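Local coordinates for protein serine protease inhibitor (Thermoanaerobacter tengcongensis, PDB 2PEF) that probably inhibits serine proteases as a member of the serpin family, held here in the latent state, its N terminus serving to trap the metastable native form, at residues K215-N220 with L321-G326; S87-A92 with N220-V225; D156-I161 with S295-S300. All coordinates share one frame; numbering follows the deposited sequence.

From the N terminus, the chain first enters contact 2 at 87-92, passes contact 3 at 156-161 and reaches 215-225, where contact 1 opens and contact 2 closes after 127 intervening residues. Contact 3 closes next, at 295-300, and contact 1 last, at 321-326. Each of the three loops crosses both others; none nests. Contacts 1 and 2 share Asn-220, lie about 7 Å apart between centres, and touch through the neighbouring strands 210-216 and 222-229. Together they join that layer to strands 322-331 and 87-98. Contact 3, about 37 Å from contact 1 between centres and across the chain's centre from it, ties Val-157 and the start of strand 158-169 to the turn and short strand of 295-300.

Contact 1: residues K215-N220 with L321-G326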
# COMPACT_ATOMS: atom_id res chain seq x y z
N LYS A 215 -0.99 18.32 5.22
CA LYS A 215 -1.91 18.51 6.35
C LYS A 215 -1.70 17.42 7.39
O LYS A 215 -1.79 16.23 7.06
CB LYS A 215 -3.37 18.51 5.86
CG LYS A 215 -4.40 18.59 6.99
CD LYS A 215 -5.82 18.75 6.45
CE LYS A 215 -6.82 19.04 7.58
NZ LYS A 215 -6.45 20.24 8.40
N PRO A 216 -1.42 17.81 8.65
CA PRO A 216 -1.12 16.83 9.69
C PRO A 216 -2.35 16.14 10.31
O PRO A 216 -3.41 16.76 10.47
CB PRO A 216 -0.44 17.68 10.76
CG PRO A 216 -1.07 19.03 10.62
CD PRO A 216 -1.34 19.19 9.15
N TYR A 217 -2.19 14.86 10.63
CA TYR A 217 -3.15 14.16 11.49
C TYR A 217 -2.79 14.41 12.95
O TYR A 217 -1.66 14.79 13.27
CB TYR A 217 -3.18 12.66 11.18
CG TYR A 217 -3.69 12.35 9.80
CD1 TYR A 217 -2.80 12.07 8.76
CD2 TYR A 217 -5.06 12.36 9.51
CE1 TYR A 217 -3.25 11.80 7.48
CE2 TYR A 217 -5.53 12.09 8.23
CZ TYR A 217 -4.61 11.82 7.21
OH TYR A 217 -5.05 11.55 5.94
N ALA A 218 -3.77 14.19 13.82
CA ALA A 218 -3.59 14.38 15.26
C ALA A 218 -2.33 13.69 15.74
O ALA A 218 -2.06 12.55 15.36
CB ALA A 218 -4.80 13.82 16.00
N LYS A 219 -1.57 14.40 16.58
CA LYS A 219 -0.32 13.91 17.20
C LYS A 219 0.89 13.89 16.25
O LYS A 219 2.01 13.55 16.66
CB LYS A 219 -0.53 12.56 17.89
CG LYS A 219 -1.59 12.64 18.97
CD LYS A 219 -1.90 11.30 19.60
CE LYS A 219 -3.19 11.39 20.40
NZ LYS A 219 -3.60 10.08 20.96
N ASN A 220 0.65 14.27 14.99
CA ASN A 220 1.71 14.54 14.01
C ASN A 220 2.62 13.38 13.59
O ASN A 220 3.68 13.60 13.00
CB ASN A 220 2.56 15.74 14.45
CG ASN A 220 1.81 17.05 14.32
OD1 ASN A 220 1.18 17.51 15.27
ND2 ASN A 220 1.84 17.63 13.13
N LEU A 321 -13.68 14.54 9.62
CA LEU A 321 -13.03 14.07 10.84
C LEU A 321 -11.59 13.60 10.62
O LEU A 321 -10.73 13.80 11.48
CB LEU A 321 -13.85 12.95 11.50
CG LEU A 321 -13.40 12.29 12.81
CD1 LEU A 321 -13.45 13.25 13.98
CD2 LEU A 321 -14.24 11.05 13.10
N GLY A 322 -11.32 12.99 9.47
CA GLY A 322 -9.98 12.47 9.21
C GLY A 322 -9.90 11.59 7.99
O GLY A 322 -10.48 11.89 6.94
N THR A 323 -9.15 10.49 8.12
CA THR A 323 -8.97 9.55 7.03
C THR A 323 -8.90 8.13 7.56
O THR A 323 -8.28 7.86 8.59
CB THR A 323 -7.68 9.86 6.22
OG1 THR A 323 -7.74 11.19 5.70
CG2 THR A 323 -7.48 8.88 5.06
N LYS A 324 -9.59 7.22 6.87
CA LYS A 324 -9.44 5.79 7.11
C LYS A 324 -8.96 5.20 5.81
O LYS A 324 -9.51 5.50 4.75
CB LYS A 324 -10.78 5.15 7.49
CG LYS A 324 -11.32 5.57 8.85
CD LYS A 324 -12.71 4.98 9.08
CE LYS A 324 -13.23 5.35 10.46
N ALA A 325 -7.93 4.36 5.88
CA ALA A 325 -7.39 3.71 4.70
C ALA A 325 -7.02 2.28 5.04
O ALA A 325 -6.58 1.99 6.16
CB ALA A 325 -6.20 4.47 4.17
N GLY A 326 -7.22 1.38 4.08
CA GLY A 326 -6.95 -0.03 4.29
C GLY A 326 -6.31 -0.66 3.07
O GLY A 326 -6.54 -0.22 1.94
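Tyr-217 reaches across to Thr-323 with its hydroxyl, and this pair carries nearly the whole contact. The phenol oxygen OH lies 2.7 Å from Thr-323 OG1 in a hydrogen bond that either residue could donate, and OG1 sits at the ring edge, in the ring plane. The two side chains meet at about a right angle. Because it carries the bonded oxygen, Thr-323 CB comes to 3.1 Å from Tyr-217 OH, with CG2 farther off, at 3.7 Å from the same oxygen. Thr-323 presents its hydroxyl because OG1 stands beside the backbone N (chi1 -58°), while its methyl lies on the carbonyl side. The bond gives each of these two buried oxygens a polar partner. Gly-322 adds only a light touch, its C at 4.4 Å from Tyr-217 CE2.

Around this packed end, Trp-170 stacks on the tyrosine ring and Phe-166 meets it edge-to-face. The other end is loose: after Tyr-217 the chain turns, with Asn-220 N bonded to Tyr-217 O at 2.9 Å, and Lys-219 and Asn-220 lie at the surface, as does Leu-321. Strand 322-331, between 158-169 and 310-318 and antiparallel to both, is the inserted reactive-centre loop, and Thr-323 stands near its start. Such a loop, forming a strand of sheet A at the breach over sheet B, is the arrangement of latent serpins, as here, and of cleaved ones.

Contact 2: residues S87-A92 with N220-V225; sequences SKLTIA and NHYSFV
This is a contact between sheets A and B of the serpin fold, made by side chains and one bridging water, in which Ser-87 and Leu-89 at the start of strand 87-98 meet His-221 and Tyr-222 at the entry to strand 222-229. No direct hydrogen bond crosses it. Water 1 makes the polar link instead: it lies 2.9 Å from Ser-87 OG and accepts the N-H of Tyr-222 N at 3.1 Å. With CG placed opposite the backbone N across the CA-CB bond (chi1 -176°), Leu-89 swings its CD2 branch to the phenol end of Tyr-222, 3.2 Å from OH and 3.7 Å from CZ. The methyl approaches the ring obliquely, and the two side chains cross at about a right angle.

Ser-87 OG touches the edges of two rings: it is 3.5 Å from His-221 CD2, in the imidazole plane, and 3.6 Å from Tyr-222 CD1. His-221 CB lies over one face of the tyrosine ring, 3.8 Å above the plane and toward the rim. The phenol is fixed at its far end by a hydrogen bond from OH to Pro-82 O, while Phe-166 meets the ring edge-to-face. Leu-89 also packs on Val-164 and Phe-166 of strand 158-169, its neighbour in the sheet. Tyr-222 of sheet B thus packs under strand 87-98 of sheet A, part of the interface between the two sheets of the serpin fold near the breach.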
# COMPACT_ATOMS: atom_id res chain seq x y z
N SER A 87 -4.84 8.32 15.74
CA SER A 87 -3.64 8.19 14.93
C SER A 87 -3.29 6.71 14.83
O SER A 87 -2.16 6.31 15.13
CB SER A 87 -2.50 8.98 15.57
OG SER A 87 -1.28 8.83 14.86
N LYS A 88 -4.27 5.91 14.41
CA LYS A 88 -4.15 4.45 14.45
C LYS A 88 -3.54 3.89 13.17
O LYS A 88 -3.92 4.28 12.07
CB LYS A 88 -5.52 3.80 14.69
CG LYS A 88 -6.17 4.19 16.01
CD LYS A 88 -7.58 3.61 16.14
NZ LYS A 88 -10.34 3.10 19.15
N LEU A 89 -2.57 2.99 13.34
CA LEU A 89 -2.04 2.22 12.23
C LEU A 89 -1.68 0.83 12.74
O LEU A 89 -0.81 0.68 13.60
CB LEU A 89 -0.84 2.91 11.58
CG LEU A 89 -0.23 2.27 10.33
CD1 LEU A 89 -1.22 2.18 9.18
CD2 LEU A 89 1.01 3.01 9.87
N THR A 90 -2.39 -0.18 12.24
CA THR A 90 -2.12 -1.56 12.63
C THR A 90 -1.76 -2.40 11.41
O THR A 90 -2.29 -2.17 10.32
CB THR A 90 -3.29 -2.22 13.40
OG1 THR A 90 -4.50 -2.10 12.65
CG2 THR A 90 -3.48 -1.57 14.78
N ILE A 91 -0.86 -3.36 11.61
CA ILE A 91 -0.37 -4.22 10.54
C ILE A 91 -0.57 -5.68 10.95
O ILE A 91 -0.34 -6.05 12.10
CB ILE A 91 1.13 -3.95 10.24
CG1 ILE A 91 1.33 -2.51 9.77
CG2 ILE A 91 1.67 -4.94 9.20
CD1 ILE A 91 2.76 -2.01 9.84
N ALA A 92 -1.00 -6.51 9.99
CA ALA A 92 -1.24 -7.92 10.26
C ALA A 92 -0.71 -8.77 9.12
O ALA A 92 -0.90 -8.45 7.94
CB ALA A 92 -2.72 -8.19 10.49
N ASN A 220 0.65 14.27 14.99
CA ASN A 220 1.71 14.54 14.01
C ASN A 220 2.62 13.38 13.59
O ASN A 220 3.68 13.60 13.00
CB ASN A 220 2.56 15.74 14.45
CG ASN A 220 1.81 17.05 14.32
OD1 ASN A 220 1.18 17.51 15.27
ND2 ASN A 220 1.84 17.63 13.13
N HIS A 221 2.19 12.15 13.87
CA HIS A 221 2.93 10.97 13.40
C HIS A 221 2.76 10.76 11.91
O HIS A 221 3.66 10.25 11.23
CB HIS A 221 2.46 9.73 14.15
CG HIS A 221 2.57 9.85 15.63
ND1 HIS A 221 3.78 10.02 16.27
CD2 HIS A 221 1.63 9.81 16.60
CE1 HIS A 221 3.57 10.08 17.57
NE2 HIS A 221 2.27 9.96 17.80
N TYR A 222 1.59 11.16 11.41
CA TYR A 222 1.25 10.99 10.00
C TYR A 222 0.70 12.28 9.43
O TYR A 222 0.16 13.11 10.17
CB TYR A 222 0.24 9.86 9.81
CG TYR A 222 0.70 8.57 10.44
CD1 TYR A 222 0.13 8.09 11.62
CD2 TYR A 222 1.73 7.83 9.86
CE1 TYR A 222 0.57 6.90 12.19
CE2 TYR A 222 2.18 6.64 10.42
CZ TYR A 222 1.60 6.19 11.59
OH TYR A 222 2.05 5.02 12.15
N SER A 223 0.85 12.46 8.12
CA SER A 223 0.29 13.60 7.43
C SER A 223 -0.28 13.19 6.07
O SER A 223 0.02 12.12 5.55
CB SER A 223 1.33 14.71 7.25
OG SER A 223 1.71 15.25 8.50
N PHE A 224 -1.11 14.07 5.53
CA PHE A 224 -1.71 13.88 4.23
C PHE A 224 -1.04 14.85 3.27
O PHE A 224 -1.04 16.07 3.49
CB PHE A 224 -3.22 14.16 4.32
CG PHE A 224 -3.98 13.86 3.05
CD1 PHE A 224 -4.55 12.61 2.85
CD2 PHE A 224 -4.15 14.84 2.08
CE1 PHE A 224 -5.26 12.32 1.69
CE2 PHE A 224 -4.86 14.56 0.91
CZ PHE A 224 -5.42 13.30 0.72
N VAL A 225 -0.44 14.30 2.22
CA VAL A 225 0.21 15.09 1.17
C VAL A 225 -0.73 15.18 -0.03
O VAL A 225 -1.23 14.16 -0.50
CB VAL A 225 1.55 14.42 0.76
CG1 VAL A 225 2.16 15.11 -0.47
CG2 VAL A 225 2.53 14.43 1.93
O HOH W 1 -0.67 11.34 13.46

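Contact 3: residues D156-I161 with S295-S300; sequences DVMYLI and SKLGKS
Met-158 touches Leu-297 through its sulfur, SD lying 3.8 Å from CD2 and 4.2 Å from CD1, so both leucine methyls face the thioether. The methionine is extended as far as SD, with CG anti to N (chi1 -174°), and then bends sharply at chi3 (-94°), which carries the CE methyl to 4.0 Å from Leu-297 CD2. Leu-297 holds its CG on the backbone N side, anti to the carbonyl carbon, and the two chains cross obliquely. Phe-102 and Phe-108 pack on both residues.

The setting is the end of serpin sheet A remote from the breach: Met-158 opens strand 158-169, and the segment 298-300 pairs antiparallel with strand 102-104 in a small two-stranded ribbon.

One residue earlier, Val-157 places CG2 in the crowded position between N and the carbonyl carbon, directed at Ser-300 OG, 4.2 Å away. That hydroxyl has its polar partner in Ile-302 N. Within 156-161, Tyr-159 OH donates to Asp-156 OD2 at 2.6 Å; the carboxylate oxygen is met on its anti side, the phenol oxygen approaching from 34° out of the carboxylate plane. Asp-156 OD2 also accepts a hydrogen bond from Asp-153 N.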
# COMPACT_ATOMS: atom_id res chain seq x y z
N ASP A 156 -3.60 -24.78 -5.36
CA ASP A 156 -3.18 -23.93 -4.24
C ASP A 156 -2.78 -24.71 -2.99
O ASP A 156 -3.51 -25.60 -2.54
CB ASP A 156 -4.29 -22.93 -3.88
CG ASP A 156 -4.58 -21.94 -4.99
OD1 ASP A 156 -3.77 -21.83 -5.93
OD2 ASP A 156 -5.62 -21.26 -4.91
N VAL A 157 -1.63 -24.36 -2.42
CA VAL A 157 -1.15 -24.99 -1.19
C VAL A 157 -0.70 -23.99 -0.12
O VAL A 157 -0.66 -24.33 1.06
CB VAL A 157 -0.00 -26.01 -1.44
CG1 VAL A 157 -0.52 -27.26 -2.16
CG2 VAL A 157 1.15 -25.37 -2.19
N MET A 158 -0.36 -22.78 -0.54
CA MET A 158 0.04 -21.73 0.41
C MET A 158 -0.34 -20.32 -0.05
O MET A 158 -0.15 -19.96 -1.21
CB MET A 158 1.54 -21.79 0.72
CG MET A 158 1.95 -20.80 1.82
SD MET A 158 3.70 -20.38 1.88
CE MET A 158 4.27 -21.56 3.09
N TYR A 159 -0.89 -19.54 0.88
CA TYR A 159 -1.11 -18.12 0.67
C TYR A 159 -0.34 -17.33 1.72
O TYR A 159 -0.22 -17.75 2.87
CB TYR A 159 -2.59 -17.77 0.80
CG TYR A 159 -3.56 -18.49 -0.11
CD1 TYR A 159 -4.82 -18.85 0.36
CD2 TYR A 159 -3.24 -18.79 -1.44
CE1 TYR A 159 -5.74 -19.50 -0.46
CE2 TYR A 159 -4.15 -19.45 -2.26
CZ TYR A 159 -5.39 -19.79 -1.77
OH TYR A 159 -6.30 -20.43 -2.57
N LEU A 160 0.18 -16.18 1.31
CA LEU A 160 0.77 -15.22 2.22
C LEU A 160 -0.02 -13.93 2.08
O LEU A 160 -0.29 -13.48 0.97
CB LEU A 160 2.25 -14.98 1.90
CG LEU A 160 3.16 -16.22 1.88
CD1 LEU A 160 3.18 -16.89 0.50
CD2 LEU A 160 4.58 -15.86 2.30
N ILE A 161 -0.42 -13.35 3.21
CA ILE A 161 -1.30 -12.18 3.19
C ILE A 161 -0.83 -11.14 4.19
O ILE A 161 -0.52 -11.46 5.34
CB ILE A 161 -2.78 -12.55 3.51
CG1 ILE A 161 -3.28 -13.65 2.55
CG2 ILE A 161 -3.68 -11.31 3.41
CD1 ILE A 161 -4.60 -14.28 2.95
N SER A 295 12.17 -23.28 -2.43
CA SER A 295 12.49 -24.48 -1.66
C SER A 295 12.61 -24.22 -0.16
O SER A 295 12.41 -25.14 0.65
CB SER A 295 13.78 -25.13 -2.19
OG SER A 295 14.85 -24.20 -2.22
N LYS A 296 12.93 -22.98 0.21
CA LYS A 296 13.05 -22.59 1.62
C LYS A 296 11.70 -22.42 2.33
O LYS A 296 11.66 -22.37 3.56
CB LYS A 296 13.92 -21.33 1.76
CG LYS A 296 15.41 -21.58 1.49
CD LYS A 296 16.24 -20.30 1.64
CE LYS A 296 17.71 -20.58 1.39
NZ LYS A 296 18.52 -19.33 1.21
N LEU A 297 10.61 -22.32 1.56
CA LEU A 297 9.26 -22.29 2.14
C LEU A 297 8.89 -23.59 2.83
O LEU A 297 8.23 -23.59 3.87
CB LEU A 297 8.20 -22.04 1.05
CG LEU A 297 7.95 -20.67 0.43
CD1 LEU A 297 6.94 -20.81 -0.70
CD2 LEU A 297 7.42 -19.70 1.46
N GLY A 298 9.32 -24.70 2.24
CA GLY A 298 8.92 -26.03 2.68
C GLY A 298 8.74 -26.95 1.49
O GLY A 298 9.16 -26.63 0.38
N LYS A 299 8.13 -28.11 1.73
CA LYS A 299 7.96 -29.11 0.68
C LYS A 299 6.50 -29.30 0.28
O LYS A 299 5.66 -29.65 1.11
CB LYS A 299 8.58 -30.45 1.10
CG LYS A 299 8.40 -31.56 0.07
CD LYS A 299 9.34 -32.73 0.31
CE LYS A 299 10.79 -32.36 0.04
NZ LYS A 299 11.04 -31.89 -1.36
N SER A 300 6.22 -29.08 -1.00
CA SER A 300 4.91 -29.34 -1.57
C SER A 300 4.87 -30.73 -2.20
O SER A 300 5.81 -31.14 -2.89
CB SER A 300 4.55 -28.29 -2.62
OG SER A 300 3.39 -28.68 -3.36